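Local coordinates for glucosamine-6-phosphate deaminase (Thermotoga maritima, PDB 1J5X), which belongs to the SIS (sugar isomerase) family of alpha/beta proteins, with two parallel beta-sheets in one chain, at residues D22-L27 with T161-M166; F30-L36 with L169-F173; Y73-L78 with L174-A179. One frame throughout, in Å; residues are numbered along the deposited sequence.

Overall arrangement
All three contacts hang on one element, helix 162-179. Its N-terminal end packs on the close of helix 15-25 and the turn after it in contact 1, its middle on helix 27-35 in contact 2, and its C-terminal end on helix 62-78 in contact 3. Contacts 1 and 2 are buried and adjoin through Met166 and Phe30; contact 3 is only partly buried and touches contact 2 through Met172 and Tyr73, while about 9 Å separates the nearest atoms of contacts 1 and 3. The chemistry changes accordingly: salt bridges and a hydrogen bond in contact 1, aromatic and aliphatic packing in contact 2, apolar packing around Ala175 with one tyrosine-aspartate hydrogen bond in contact 3.

Contact 1. Residues D22-L27 with T161-M166; sequences DQKNEL and TKSFSM
Gln23 lays its side chain over the first turn of helix 162-179, CG lying 3.8 Å from CB of Lys162, and its OE1 accepts a hydrogen bond from OG of Ser165 at 2.7 Å. Residues 22-25 finish a helix, kinked where N of Gln23 and of Lys24 lacks a bond to the preceding turn, and closed by Glu26 N to Asp22 O at 2.8 Å; Glu26 leaves helical geometry at the next N-cap position. Opposite, Thr161 is the N-cap residue and 162-166 are helical. The register sets Gln23 against Lys162 (CA to CA 5.8 Å) and Leu27 against Met166 (7.5 Å). Lys162, with chi1 p and the rest extended, brings NZ to 2.7 Å from Asp22 OD2 and 3.5 Å from Glu26 OE1; Lys18 also pairs with Asp22. Selenomethionine Met166 packs its CG 3.7 Å from Leu27 CD1. The contact thus joins consecutive helices 15-25 and 27-35 to helix 162-179, after the five-stranded parallel sheet. Its charges are matched by a salt-bridge network within a largely enclosed interface.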
loop_
_atom_site.group_PDB
_atom_site.type_symbol
_atom_site.label_atom_id
_atom_site.label_comp_id
_atom_site.label_asym_id
_atom_site.label_seq_id
_atom_site.Cartn_x
_atom_site.Cartn_y
_atom_site.Cartn_z
ATOM N N ASP A 22 -1.904 0.714 -15.540
ATOM C CA ASP A 22 -0.574 0.215 -15.796
ATOM C C ASP A 22 -0.263 -1.029 -14.911
ATOM O O ASP A 22 0.687 -1.736 -15.193
ATOM C CB ASP A 22 0.501 1.255 -15.512
ATOM C CG ASP A 22 0.639 2.306 -16.638
ATOM O OD1 ASP A 22 0.141 2.016 -17.764
ATOM O OD2 ASP A 22 1.274 3.377 -16.378
ATOM N N GLN A 23 -1.036 -1.235 -13.856
ATOM C CA GLN A 23 -0.786 -2.394 -13.002
ATOM C C GLN A 23 -1.233 -3.628 -13.787
ATOM O O GLN A 23 -0.904 -4.764 -13.449
ATOM C CB GLN A 23 -1.537 -2.244 -11.680
ATOM C CG GLN A 23 -0.767 -1.288 -10.761
ATOM C CD GLN A 23 -1.661 -0.555 -9.792
ATOM O OE1 GLN A 23 -1.291 -0.611 -8.537
ATOM N NE2 GLN A 23 -2.678 0.080 -10.178
ATOM N N LYS A 24 -2.032 -3.391 -14.818
ATOM C CA LYS A 24 -2.445 -4.484 -15.678
ATOM C C LYS A 24 -1.544 -4.529 -16.887
ATOM O O LYS A 24 -1.079 -5.592 -17.289
ATOM C CB LYS A 24 -3.876 -4.300 -16.152
ATOM C CG LYS A 24 -4.138 -5.032 -17.490
ATOM C CD LYS A 24 -5.614 -5.205 -17.707
ATOM C CE LYS A 24 -6.196 -4.093 -18.516
ATOM N NZ LYS A 24 -7.576 -4.477 -19.017
ATOM N N ASN A 25 -1.276 -3.368 -17.494
ATOM C CA ASN A 25 -0.472 -3.370 -18.711
ATOM C C ASN A 25 1.035 -3.395 -18.663
ATOM O O ASN A 25 1.679 -3.849 -19.605
ATOM C CB ASN A 25 -0.877 -2.167 -19.601
ATOM C CG ASN A 25 -2.327 -2.249 -20.050
ATOM O OD1 ASN A 25 -2.805 -3.329 -20.419
ATOM N ND2 ASN A 25 -3.030 -1.118 -20.038
ATOM N N GLU A 26 1.622 -2.905 -17.588
ATOM C CA GLU A 26 3.064 -2.807 -17.558
ATOM C C GLU A 26 3.773 -3.562 -16.442
ATOM O O GLU A 26 4.994 -3.566 -16.359
ATOM C CB GLU A 26 3.427 -1.318 -17.458
ATOM C CG GLU A 26 2.575 -0.457 -18.433
ATOM C CD GLU A 26 3.091 0.992 -18.614
ATOM O OE1 GLU A 26 3.776 1.517 -17.697
ATOM O OE2 GLU A 26 2.792 1.623 -19.674
ATOM N N LEU A 27 3.000 -4.189 -15.587
ATOM C CA LEU A 27 3.592 -4.863 -14.430
ATOM C C LEU A 27 4.546 -5.991 -14.791
ATOM O O LEU A 27 5.615 -6.096 -14.219
ATOM C CB LEU A 27 2.465 -5.381 -13.522
ATOM C CG LEU A 27 2.894 -5.927 -12.151
ATOM C CD1 LEU A 27 3.539 -4.757 -11.294
ATOM C CD2 LEU A 27 1.630 -6.491 -11.474
ATOM N N THR A 161 -0.380 5.268 -7.212
ATOM C CA THR A 161 -1.165 4.122 -7.585
ATOM C C THR A 161 -0.188 2.975 -7.819
ATOM O O THR A 161 0.165 2.237 -6.868
ATOM C CB THR A 161 -2.072 4.402 -8.898
ATOM O OG1 THR A 161 -1.262 4.906 -9.978
ATOM C CG2 THR A 161 -3.158 5.418 -8.559
ATOM N N LYS A 162 0.273 2.850 -9.046
ATOM C CA LYS A 162 1.188 1.767 -9.432
ATOM C C LYS A 162 2.521 1.778 -8.699
ATOM O O LYS A 162 3.116 0.730 -8.503
ATOM C CB LYS A 162 1.472 1.835 -10.942
ATOM C CG LYS A 162 2.297 3.028 -11.385
ATOM C CD LYS A 162 2.368 3.031 -12.937
ATOM C CE LYS A 162 3.560 3.782 -13.504
ATOM N NZ LYS A 162 3.618 3.799 -15.020
ATOM N N SER A 163 2.990 2.947 -8.263
ATOM C CA SER A 163 4.276 2.988 -7.581
ATOM C C SER A 163 4.203 2.235 -6.238
ATOM O O SER A 163 5.197 1.632 -5.823
ATOM C CB SER A 163 4.748 4.446 -7.311
ATOM O OG SER A 163 3.860 5.138 -6.485
ATOM N N PHE A 164 3.052 2.270 -5.597
ATOM C CA PHE A 164 2.938 1.568 -4.304
ATOM C C PHE A 164 3.114 0.039 -4.591
ATOM O O PHE A 164 3.963 -0.658 -4.001
ATOM C CB PHE A 164 1.550 1.842 -3.719
ATOM C CG PHE A 164 1.255 1.079 -2.443
ATOM C CD1 PHE A 164 0.805 -0.252 -2.491
ATOM C CD2 PHE A 164 1.430 1.694 -1.205
ATOM C CE1 PHE A 164 0.532 -0.943 -1.350
ATOM C CE2 PHE A 164 1.163 0.989 -0.013
ATOM C CZ PHE A 164 0.712 -0.315 -0.090
ATOM N N SER A 165 2.329 -0.440 -5.542
ATOM C CA SER A 165 2.356 -1.871 -5.877
ATOM C C SER A 165 3.694 -2.301 -6.388
ATOM O O SER A 165 4.229 -3.355 -6.001
ATOM C CB SER A 165 1.305 -2.179 -6.944
ATOM O OG SER A 165 -0.001 -1.854 -6.465
HETATM N N MSE A 166 4.264 -1.540 -7.325
HETATM C CA MSE A 166 5.549 -1.942 -7.831
HETATM C C MSE A 166 6.709 -1.875 -6.851
HETATM O O MSE A 166 7.599 -2.729 -6.867
HETATM C CB MSE A 166 5.859 -1.156 -9.176
HETATM C CG MSE A 166 4.784 -1.452 -10.165
HETATM SE SE MSE A 166 5.123 -0.200 -11.758
HETATM C CE MSE A 166 3.904 -1.064 -12.978
#

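Contact 2. Residues F30-L36 with L169-F173; sequences FFENFVL and LSLMF
Phe173, Val35 and Ser170 carry the centre of this helix-helix contact, Phe173 giving up 77 Å² and Val35 62 Å². Helix 30-35 contains a wider pi-type turn at 31-35, in which Leu36 N bonds to Phe31 O at 2.9 Å; segment 169-173 is regular helix, with Phe173 N to Leu169 O at 3.0 Å. Their axes approach to 11.1 Å and cross at -55°, with Val35 facing Ser170 at a CA separation of 5.7 Å. Val35 (chi1 t) sets CG1 over one face of the Phe173 ring, 3.7 Å from its centroid and 23° off the normal, a CH-pi contact. Phe31, also t, turns its edge toward the face of Phe173 in an offset edge-to-face pair, centroids 5.9 Å apart and planes at 86°. This aromatic and aliphatic packing joins helix 27-35 to the helix that follows the last strand of the five-stranded parallel sheet in the SIS alpha/beta fold; helix 184-205 adds Val190 beside Phe31. Ser170 OG bonds back to Met166 O in its own helix, and this hydroxyl sits 3.2 Å from CZ of Phe30 and 3.5 Å from CG2 of Val35. Leu169 CD2 fits 3.9 Å from Phe31 CD1, and Leu36, whose CA-to-CB bond points away, still brings CD2 to 3.7 Å from Phe173 CZ.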
loop_
_atom_site.group_PDB
_atom_site.type_symbol
_atom_site.label_atom_id
_atom_site.label_comp_id
_atom_site.label_asym_id
_atom_site.label_seq_id
_atom_site.Cartn_x
_atom_site.Cartn_y
_atom_site.Cartn_z
ATOM N N PHE A 30 7.820 -4.599 -15.960
ATOM C CA PHE A 30 8.566 -4.035 -14.864
ATOM C C PHE A 30 9.141 -5.204 -14.051
ATOM O O PHE A 30 10.302 -5.196 -13.654
ATOM C CB PHE A 30 7.627 -3.197 -13.977
ATOM C CG PHE A 30 8.197 -2.887 -12.628
ATOM C CD1 PHE A 30 9.167 -1.913 -12.471
ATOM C CD2 PHE A 30 7.766 -3.621 -11.487
ATOM C CE1 PHE A 30 9.733 -1.630 -11.199
ATOM C CE2 PHE A 30 8.316 -3.364 -10.211
ATOM C CZ PHE A 30 9.300 -2.369 -10.057
ATOM N N PHE A 31 8.292 -6.194 -13.788
ATOM C CA PHE A 31 8.743 -7.349 -12.993
ATOM C C PHE A 31 9.960 -8.017 -13.634
ATOM O O PHE A 31 10.994 -8.279 -12.968
ATOM C CB PHE A 31 7.585 -8.360 -12.896
ATOM C CG PHE A 31 7.945 -9.610 -12.132
ATOM C CD1 PHE A 31 8.261 -9.557 -10.770
ATOM C CD2 PHE A 31 7.979 -10.853 -12.800
ATOM C CE1 PHE A 31 8.614 -10.718 -10.061
ATOM C CE2 PHE A 31 8.328 -12.035 -12.110
ATOM C CZ PHE A 31 8.651 -11.979 -10.745
ATOM N N GLU A 32 9.859 -8.253 -14.946
ATOM C CA GLU A 32 10.912 -8.984 -15.649
ATOM C C GLU A 32 12.146 -8.188 -15.902
ATOM O O GLU A 32 13.248 -8.710 -15.874
ATOM C CB GLU A 32 10.372 -9.548 -16.968
ATOM C CG GLU A 32 9.184 -10.500 -16.770
ATOM C CD GLU A 32 8.632 -11.062 -18.076
ATOM O OE1 GLU A 32 8.895 -10.455 -19.145
ATOM O OE2 GLU A 32 7.928 -12.098 -18.046
ATOM N N ASN A 33 11.987 -6.892 -16.139
ATOM C CA ASN A 33 13.183 -6.124 -16.397
ATOM C C ASN A 33 13.909 -5.578 -15.186
ATOM O O ASN A 33 15.130 -5.416 -15.213
ATOM C CB ASN A 33 12.841 -5.025 -17.390
ATOM C CG ASN A 33 12.594 -5.585 -18.751
ATOM O OD1 ASN A 33 13.665 -5.706 -19.528
ATOM N ND2 ASN A 33 11.469 -5.959 -19.101
ATOM N N PHE A 34 13.178 -5.292 -14.117
ATOM C CA PHE A 34 13.807 -4.736 -12.941
ATOM C C PHE A 34 13.797 -5.720 -11.737
ATOM O O PHE A 34 14.816 -5.953 -11.123
ATOM C CB PHE A 34 13.063 -3.443 -12.496
ATOM C CG PHE A 34 13.611 -2.833 -11.240
ATOM C CD1 PHE A 34 14.786 -2.061 -11.279
ATOM C CD2 PHE A 34 12.939 -2.967 -10.030
ATOM C CE1 PHE A 34 15.272 -1.425 -10.124
ATOM C CE2 PHE A 34 13.396 -2.347 -8.880
ATOM C CZ PHE A 34 14.565 -1.567 -8.906
ATOM N N VAL A 35 12.632 -6.256 -11.408
ATOM C CA VAL A 35 12.565 -7.123 -10.204
ATOM C C VAL A 35 13.448 -8.387 -10.320
ATOM O O VAL A 35 14.304 -8.646 -9.458
ATOM C CB VAL A 35 11.093 -7.475 -9.873
ATOM C CG1 VAL A 35 11.060 -8.311 -8.564
ATOM C CG2 VAL A 35 10.304 -6.189 -9.561
ATOM N N LEU A 36 13.229 -9.155 -11.372
ATOM C CA LEU A 36 14.007 -10.360 -11.599
ATOM C C LEU A 36 15.490 -10.135 -11.699
ATOM O O LEU A 36 16.226 -11.088 -11.659
ATOM C CB LEU A 36 13.577 -11.030 -12.881
ATOM C CG LEU A 36 12.190 -11.604 -12.795
ATOM C CD1 LEU A 36 11.931 -12.332 -14.110
ATOM C CD2 LEU A 36 12.113 -12.588 -11.574
ATOM N N LEU A 169 6.043 -4.870 -4.445
ATOM C CA LEU A 169 6.430 -6.116 -5.106
ATOM C C LEU A 169 7.930 -6.267 -5.072
ATOM O O LEU A 169 8.485 -7.344 -4.739
ATOM C CB LEU A 169 5.970 -6.089 -6.539
ATOM C CG LEU A 169 6.637 -7.096 -7.477
ATOM C CD1 LEU A 169 6.242 -8.522 -7.001
ATOM C CD2 LEU A 169 6.089 -6.896 -8.881
ATOM N N SER A 170 8.645 -5.204 -5.434
ATOM C CA SER A 170 10.098 -5.309 -5.450
ATOM C C SER A 170 10.743 -5.632 -4.099
ATOM O O SER A 170 11.678 -6.459 -4.028
ATOM C CB SER A 170 10.752 -3.981 -5.978
ATOM O OG SER A 170 10.177 -3.614 -7.224
ATOM N N LEU A 171 10.278 -4.987 -3.033
ATOM C CA LEU A 171 10.879 -5.191 -1.734
ATOM C C LEU A 171 10.423 -6.547 -1.175
ATOM O O LEU A 171 11.206 -7.132 -0.491
ATOM C CB LEU A 171 10.524 -4.050 -0.752
ATOM C CG LEU A 171 10.977 -2.657 -1.227
ATOM C CD1 LEU A 171 10.598 -1.587 -0.178
ATOM C CD2 LEU A 171 12.438 -2.689 -1.494
HETATM N N MSE A 172 9.196 -6.999 -1.457
HETATM C CA MSE A 172 8.794 -8.342 -0.936
HETATM C C MSE A 172 9.711 -9.368 -1.610
HETATM O O MSE A 172 10.278 -10.274 -0.976
HETATM C CB MSE A 172 7.356 -8.613 -1.291
HETATM C CG MSE A 172 6.431 -7.737 -0.496
HETATM SE SE MSE A 172 4.560 -8.088 -0.947
HETATM C CE MSE A 172 4.290 -9.743 0.075
ATOM N N PHE A 173 9.846 -9.242 -2.926
ATOM C CA PHE A 173 10.711 -10.169 -3.688
ATOM C C PHE A 173 12.138 -10.146 -3.171
ATOM O O PHE A 173 12.780 -11.200 -2.957
ATOM C CB PHE A 173 10.583 -9.814 -5.199
ATOM C CG PHE A 173 11.383 -10.703 -6.132
ATOM C CD1 PHE A 173 12.738 -10.499 -6.311
ATOM C CD2 PHE A 173 10.760 -11.704 -6.840
ATOM C CE1 PHE A 173 13.486 -11.279 -7.198
ATOM C CE2 PHE A 173 11.519 -12.511 -7.757
ATOM C CZ PHE A 173 12.860 -12.283 -7.916
#

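Contact 3. Residues Y73-L78 with L174-A179; sequences YFERVL and LADKIA
Both segments are the last turns of their helices, running nearly parallel: the axes of 73-78 and 174-179 come within 9.3 Å and cross at -20°. Phe74 faces Ala175 (CA to CA 6.2 Å), Val77 faces Asp176 (6.5 Å) and Leu78 faces Ala179 (5.8 Å). Ala175, with the largest area buried in this contact (71 Å²), points toward the other helix; its CB lies over one face of the Phe74 ring, 3.9 Å from the centroid, in a CH-pi contact, and 3.6 Å from Val77 CG2. Tyr73, chi1 t, reaches across so that its OH donates a 2.5 Å hydrogen bond to OD2 of Asp176 (chi1 m), while OD1 of that aspartate is held by Asn181. Toward the C-terminal ends, Leu78 CD2 packs at 3.7 Å from both Ile178 CG2 and Ala179 CB. Phe74 also meets Phe57 of strand 54-59 edge-to-face. Side-by-side helices of this kind, packed against a parallel beta-sheet, are typical of the three-layer alpha/beta/alpha SIS fold.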
loop_
_atom_site.group_PDB
_atom_site.type_symbol
_atom_site.label_atom_id
_atom_site.label_comp_id
_atom_site.label_asym_id
_atom_site.label_seq_id
_atom_site.Cartn_x
_atom_site.Cartn_y
_atom_site.Cartn_z
ATOM N N TYR A 73 6.047 -7.730 6.305
ATOM C CA TYR A 73 6.604 -8.808 5.489
ATOM C C TYR A 73 8.068 -9.119 5.790
ATOM O O TYR A 73 8.490 -10.300 5.814
ATOM C CB TYR A 73 6.418 -8.485 4.012
ATOM C CG TYR A 73 6.531 -9.698 3.104
ATOM C CD1 TYR A 73 5.552 -10.691 3.107
ATOM C CD2 TYR A 73 7.632 -9.869 2.281
ATOM C CE1 TYR A 73 5.671 -11.836 2.310
ATOM C CE2 TYR A 73 7.759 -10.999 1.470
ATOM C CZ TYR A 73 6.785 -11.992 1.488
ATOM O OH TYR A 73 6.936 -13.152 0.758
ATOM N N PHE A 74 8.873 -8.083 5.957
ATOM C CA PHE A 74 10.286 -8.310 6.310
ATOM C C PHE A 74 10.462 -9.063 7.621
ATOM O O PHE A 74 11.287 -9.992 7.723
ATOM C CB PHE A 74 11.054 -6.994 6.437
ATOM C CG PHE A 74 11.818 -6.668 5.209
ATOM C CD1 PHE A 74 11.145 -6.429 4.017
ATOM C CD2 PHE A 74 13.217 -6.562 5.243
ATOM C CE1 PHE A 74 11.844 -6.085 2.877
ATOM C CE2 PHE A 74 13.937 -6.218 4.101
ATOM C CZ PHE A 74 13.261 -5.980 2.922
ATOM N N GLU A 75 9.706 -8.666 8.625
ATOM C CA GLU A 75 9.782 -9.357 9.901
ATOM C C GLU A 75 9.312 -10.804 9.691
ATOM O O GLU A 75 9.896 -11.737 10.254
ATOM C CB GLU A 75 8.860 -8.718 10.938
ATOM C CG GLU A 75 8.917 -9.443 12.259
ATOM C CD GLU A 75 8.110 -8.784 13.416
ATOM O OE1 GLU A 75 7.037 -8.193 13.184
ATOM O OE2 GLU A 75 8.562 -8.900 14.576
ATOM N N ARG A 76 8.281 -10.980 8.895
ATOM C CA ARG A 76 7.718 -12.326 8.647
ATOM C C ARG A 76 8.708 -13.255 7.929
ATOM O O ARG A 76 8.932 -14.420 8.333
ATOM C CB ARG A 76 6.438 -12.210 7.793
ATOM C CG ARG A 76 5.720 -13.561 7.538
ATOM C CD ARG A 76 4.469 -13.455 6.687
ATOM N NE ARG A 76 3.467 -12.513 7.224
ATOM C CZ ARG A 76 2.675 -12.752 8.264
ATOM N NH1 ARG A 76 2.750 -13.926 8.918
ATOM N NH2 ARG A 76 1.797 -11.821 8.682
ATOM N N VAL A 77 9.301 -12.776 6.856
ATOM C CA VAL A 77 10.191 -13.663 6.116
ATOM C C VAL A 77 11.636 -13.651 6.518
ATOM O O VAL A 77 12.331 -14.675 6.321
ATOM C CB VAL A 77 10.085 -13.468 4.568
ATOM C CG1 VAL A 77 8.611 -13.529 4.125
ATOM C CG2 VAL A 77 10.731 -12.167 4.147
ATOM N N LEU A 78 12.134 -12.565 7.098
ATOM C CA LEU A 78 13.548 -12.549 7.515
ATOM C C LEU A 78 13.742 -12.745 9.016
ATOM O O LEU A 78 14.863 -12.892 9.463
ATOM C CB LEU A 78 14.232 -11.215 7.124
ATOM C CG LEU A 78 14.420 -11.099 5.620
ATOM C CD1 LEU A 78 14.784 -9.632 5.285
ATOM C CD2 LEU A 78 15.590 -12.043 5.183
ATOM N N LEU A 174 12.668 -8.959 -2.949
ATOM C CA LEU A 174 14.019 -8.811 -2.395
ATOM C C LEU A 174 14.176 -9.498 -1.003
ATOM O O LEU A 174 15.210 -10.147 -0.679
ATOM C CB LEU A 174 14.334 -7.313 -2.263
ATOM C CG LEU A 174 15.698 -6.891 -1.702
ATOM C CD1 LEU A 174 16.013 -5.444 -1.963
ATOM C CD2 LEU A 174 15.653 -7.030 -0.259
ATOM N N ALA A 175 13.172 -9.336 -0.156
ATOM C CA ALA A 175 13.275 -9.974 1.164
ATOM C C ALA A 175 13.351 -11.500 1.023
ATOM O O ALA A 175 14.174 -12.158 1.706
ATOM C CB ALA A 175 12.043 -9.640 2.014
ATOM N N ASP A 176 12.497 -12.055 0.170
ATOM C CA ASP A 176 12.522 -13.498 0.026
ATOM C C ASP A 176 13.858 -13.947 -0.574
ATOM O O ASP A 176 14.409 -14.986 -0.187
ATOM C CB ASP A 176 11.377 -13.979 -0.822
ATOM C CG ASP A 176 10.055 -13.995 -0.053
ATOM O OD1 ASP A 176 10.048 -14.509 1.112
ATOM O OD2 ASP A 176 9.032 -13.521 -0.588
ATOM N N LYS A 177 14.381 -13.187 -1.533
ATOM C CA LYS A 177 15.688 -13.585 -2.108
ATOM C C LYS A 177 16.766 -13.573 -1.036
ATOM O O LYS A 177 17.654 -14.470 -0.986
ATOM C CB LYS A 177 16.110 -12.642 -3.281
ATOM C CG LYS A 177 15.350 -12.833 -4.544
ATOM C CD LYS A 177 15.559 -14.300 -5.061
ATOM C CE LYS A 177 15.053 -14.451 -6.509
ATOM N NZ LYS A 177 15.076 -15.902 -7.019
ATOM N N ILE A 178 16.732 -12.591 -0.149
ATOM C CA ILE A 178 17.749 -12.524 0.896
ATOM C C ILE A 178 17.596 -13.725 1.860
ATOM O O ILE A 178 18.602 -14.305 2.307
ATOM C CB ILE A 178 17.653 -11.219 1.667
ATOM C CG1 ILE A 178 18.136 -10.101 0.737
ATOM C CG2 ILE A 178 18.466 -11.264 2.976
ATOM C CD1 ILE A 178 18.005 -8.725 1.290
ATOM N N ALA A 179 16.344 -14.089 2.118
ATOM C CA ALA A 179 16.078 -15.205 3.038
ATOM C C ALA A 179 16.400 -16.560 2.439
ATOM O O ALA A 179 16.558 -17.521 3.174
ATOM C CB ALA A 179 14.618 -15.199 3.456
#